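Local coordinates for conserved domain protein (Porphyromonas gingivalis, PDB 3PNN) that is a glycosyltransferase with an alpha/beta/alpha Rossmann-like fold that probably forms glycosidic linkages in the cytoplasm, at residues A[147-152]-A[218-223]. Numbering follows the deposited sequence.
Sequences GEYCMV and WGFTPD
Strands 148-152 and 218-220 run antiparallel inside the Rossmann-like core, joined at the hydrogen-bonded pair Cys150-Gly219: Cys150 N meets a lone pair of Gly219 O at 3.0 Å, and Gly219 N reaches Cys150 O at 2.9 Å from above the carbonyl plane. Cys150 SG, in the crowded position between backbone N and carbonyl carbon (chi1 65°), lies 3.6 Å from Gly219 CA. On the other face of the sheet, Met151 (selenomethionine) and Trp218 lie side by side, Met151 CB 3.5 Å from Trp218 CE3, the selenium oblique to the six-membered ring in a Met-aromatic contact. Tyr149, Trp218 and Phe220 all hold CG anti to the carbonyl carbon. Phe220 turns its CD1 edge onto one face of the Tyr149 ring in a T-shaped stack, planes at 85°; Gly147 C lies above the centre of the opposite face. Tyr149 OH meets Asp223 OD1 tip to tip at 2.6 Å, and Gly147 N donates to the same oxygen at 2.9 Å, both from above the carboxylate plane. Asp223 CG takes the crowded position (chi1 43°); Thr221 OG1 donates to the syn lone pair of Asp223 OD2, and a water links this hydroxyl to Glu148 N and O. Gripped by three donors, the carboxylate is probably ionised, tying the residues after strand 218-220 to Gly147 and Tyr149.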
ATOM      1  N   GLY A 147      18.206  -5.516   3.114  1.00 29.54           N
ATOM      2  CA  GLY A 147      17.457  -6.067   4.233  1.00 28.80           C
ATOM      3  C   GLY A 147      17.195  -5.064   5.349  1.00 29.55           C
ATOM      4  O   GLY A 147      16.869  -5.455   6.473  1.00 29.35           O
ATOM      5  N   GLU A 148      17.340  -3.774   5.047  1.00 27.20           N
ATOM      6  CA  GLU A 148      16.955  -2.709   5.988  1.00 26.03           C
ATOM      7  C   GLU A 148      15.800  -1.898   5.397  1.00 27.96           C
ATOM      8  O   GLU A 148      15.991  -1.116   4.467  1.00 26.22           O
ATOM      9  CB  GLU A 148      18.155  -1.808   6.328  1.00 27.13           C
ATOM     10  CG  GLU A 148      19.344  -2.627   6.842  1.00 33.08           C
ATOM     11  CD  GLU A 148      20.506  -1.779   7.337  1.00 49.42           C
ATOM     12  OE1 GLU A 148      20.261  -0.744   7.997  1.00 47.17           O
ATOM     13  OE2 GLU A 148      21.668  -2.169   7.073  1.00 49.97           O
ATOM     14  N   TYR A 149      14.600  -2.129   5.922  1.00 24.71           N
ATOM     15  CA  TYR A 149      13.369  -1.573   5.354  1.00 24.90           C
ATOM     16  C   TYR A 149      12.652  -0.725   6.399  1.00 24.52           C
ATOM     17  O   TYR A 149      13.168  -0.537   7.512  1.00 25.17           O
ATOM     18  CB  TYR A 149      12.437  -2.712   4.934  1.00 24.22           C
ATOM     19  CG  TYR A 149      13.066  -3.764   4.029  1.00 23.20           C
ATOM     20  CD1 TYR A 149      13.993  -3.414   3.058  1.00 28.27           C
ATOM     21  CD2 TYR A 149      12.693  -5.108   4.132  1.00 24.28           C
ATOM     22  CE1 TYR A 149      14.550  -4.377   2.204  1.00 31.95           C
ATOM     23  CE2 TYR A 149      13.239  -6.082   3.277  1.00 25.82           C
ATOM     24  CZ  TYR A 149      14.168  -5.706   2.320  1.00 29.77           C
ATOM     25  OH  TYR A 149      14.728  -6.654   1.489  1.00 25.66           O
ATOM     26  N   CYS A 150      11.463  -0.228   6.051  1.00 25.95           N
ATOM     27  CA  CYS A 150      10.659   0.546   6.993  1.00 24.96           C
ATOM     28  C   CYS A 150       9.168   0.464   6.661  1.00 26.82           C
ATOM     29  O   CYS A 150       8.761  -0.030   5.601  1.00 25.63           O
ATOM     30  CB  CYS A 150      11.120   2.007   7.029  1.00 26.12           C
ATOM     31  SG  CYS A 150      10.858   2.908   5.449  1.00 28.64           S
HETATM   32  N   MSE A 151       8.340   0.922   7.588  1.00 26.17           N
HETATM   33  CA  MSE A 151       6.921   1.086   7.298  1.00 26.16           C
HETATM   34  C   MSE A 151       6.429   2.269   8.093  1.00 22.39           C
HETATM   35  O   MSE A 151       7.001   2.596   9.127  1.00 23.72           O
HETATM   36  CB  MSE A 151       6.080  -0.159   7.638  1.00 32.20           C
HETATM   37  CG  MSE A 151       6.087  -0.624   9.079  1.00 30.59           C
HETATM   38 SE   MSE A 151       4.471  -1.717   9.529  0.70 36.46          SE
HETATM   39  CE  MSE A 151       3.441  -0.307  10.418  1.00 39.01           C
ATOM     40  N   VAL A 152       5.380   2.912   7.596  1.00 23.38           N
ATOM     41  CA  VAL A 152       4.831   4.066   8.292  1.00 22.56           C
ATOM     42  C   VAL A 152       3.677   3.538   9.125  1.00 26.97           C
ATOM     43  O   VAL A 152       2.704   2.995   8.598  1.00 29.45           O
ATOM     44  CB  VAL A 152       4.379   5.162   7.322  1.00 26.16           C
ATOM     45  CG1 VAL A 152       3.684   6.315   8.095  1.00 26.38           C
ATOM     46  CG2 VAL A 152       5.591   5.711   6.550  1.00 25.41           C
ATOM     47  N   TRP A 218       4.972   1.152   2.781  1.00 22.71           N
ATOM     48  CA  TRP A 218       6.254   0.507   3.103  1.00 22.00           C
ATOM     49  C   TRP A 218       7.395   1.234   2.420  1.00 24.34           C
ATOM     50  O   TRP A 218       7.182   1.926   1.420  1.00 24.68           O
ATOM     51  CB  TRP A 218       6.255  -0.909   2.537  1.00 24.24           C
ATOM     52  CG  TRP A 218       5.175  -1.778   3.044  1.00 23.78           C
ATOM     53  CD1 TRP A 218       3.956  -2.012   2.471  1.00 25.07           C
ATOM     54  CD2 TRP A 218       5.225  -2.562   4.232  1.00 22.32           C
ATOM     55  NE1 TRP A 218       3.242  -2.901   3.245  1.00 27.48           N
ATOM     56  CE2 TRP A 218       4.000  -3.247   4.334  1.00 24.97           C
ATOM     57  CE3 TRP A 218       6.192  -2.746   5.231  1.00 24.54           C
ATOM     58  CZ2 TRP A 218       3.709  -4.106   5.399  1.00 31.06           C
ATOM     59  CZ3 TRP A 218       5.908  -3.615   6.287  1.00 27.95           C
ATOM     60  CH2 TRP A 218       4.673  -4.274   6.362  1.00 27.69           C
ATOM     61  N   GLY A 219       8.608   1.036   2.926  1.00 21.99           N
ATOM     62  CA  GLY A 219       9.820   1.491   2.252  1.00 24.32           C
ATOM     63  C   GLY A 219      10.784   0.321   2.095  1.00 26.60           C
ATOM     64  O   GLY A 219      11.126  -0.332   3.083  1.00 24.62           O
ATOM     65  N   PHE A 220      11.216   0.056   0.864  1.00 23.27           N
ATOM     66  CA  PHE A 220      12.076  -1.101   0.571  1.00 24.99           C
ATOM     67  C   PHE A 220      13.304  -0.691  -0.236  1.00 23.49           C
ATOM     68  O   PHE A 220      13.381   0.432  -0.753  1.00 25.36           O
ATOM     69  CB  PHE A 220      11.315  -2.166  -0.236  1.00 23.19           C
ATOM     70  CG  PHE A 220      10.130  -2.794   0.487  1.00 25.89           C
ATOM     71  CD1 PHE A 220      10.302  -3.503   1.670  1.00 27.61           C
ATOM     72  CD2 PHE A 220       8.850  -2.703  -0.054  1.00 26.12           C
ATOM     73  CE1 PHE A 220       9.216  -4.092   2.314  1.00 24.88           C
ATOM     74  CE2 PHE A 220       7.761  -3.289   0.580  1.00 23.63           C
ATOM     75  CZ  PHE A 220       7.949  -3.996   1.765  1.00 26.40           C
ATOM     76  N   THR A 221      14.255  -1.614  -0.351  1.00 26.55           N
ATOM     77  CA  THR A 221      15.348  -1.493  -1.306  1.00 23.88           C
ATOM     78  C   THR A 221      15.183  -2.638  -2.297  1.00 24.42           C
ATOM     79  O   THR A 221      14.445  -3.577  -2.031  1.00 26.52           O
ATOM     80  CB  THR A 221      16.731  -1.562  -0.611  1.00 23.10           C
ATOM     81  OG1 THR A 221      16.760  -2.664   0.304  1.00 25.67           O
ATOM     82  CG2 THR A 221      16.991  -0.275   0.184  1.00 25.02           C
ATOM     83  N   PRO A 222      15.871  -2.573  -3.448  1.00 26.99           N
ATOM     84  CA  PRO A 222      15.541  -3.547  -4.510  1.00 26.86           C
ATOM     85  C   PRO A 222      15.818  -5.018  -4.173  1.00 25.19           C
ATOM     86  O   PRO A 222      15.255  -5.903  -4.841  1.00 26.66           O
ATOM     87  CB  PRO A 222      16.378  -3.065  -5.706  1.00 31.94           C
ATOM     88  CG  PRO A 222      16.507  -1.548  -5.460  1.00 28.64           C
ATOM     89  CD  PRO A 222      16.681  -1.450  -3.948  1.00 27.47           C
ATOM     90  N   ASP A 223      16.647  -5.301  -3.169  1.00 23.42           N
ATOM     91  CA  ASP A 223      16.853  -6.704  -2.770  1.00 27.02           C
ATOM     92  C   ASP A 223      15.519  -7.319  -2.343  1.00 27.67           C
ATOM     93  O   ASP A 223      15.359  -8.528  -2.330  1.00 29.99           O
ATOM     94  CB  ASP A 223      17.862  -6.818  -1.625  1.00 25.92           C
ATOM     95  CG  ASP A 223      17.638  -5.769  -0.553  1.00 32.84           C
ATOM     96  OD1 ASP A 223      17.100  -6.113   0.529  1.00 27.11           O
ATOM     97  OD2 ASP A 223      17.989  -4.597  -0.802  1.00 30.79           O
TER
HETATM   98  O   HOH W   1      17.968  -2.206   2.843  1.00 27.78           O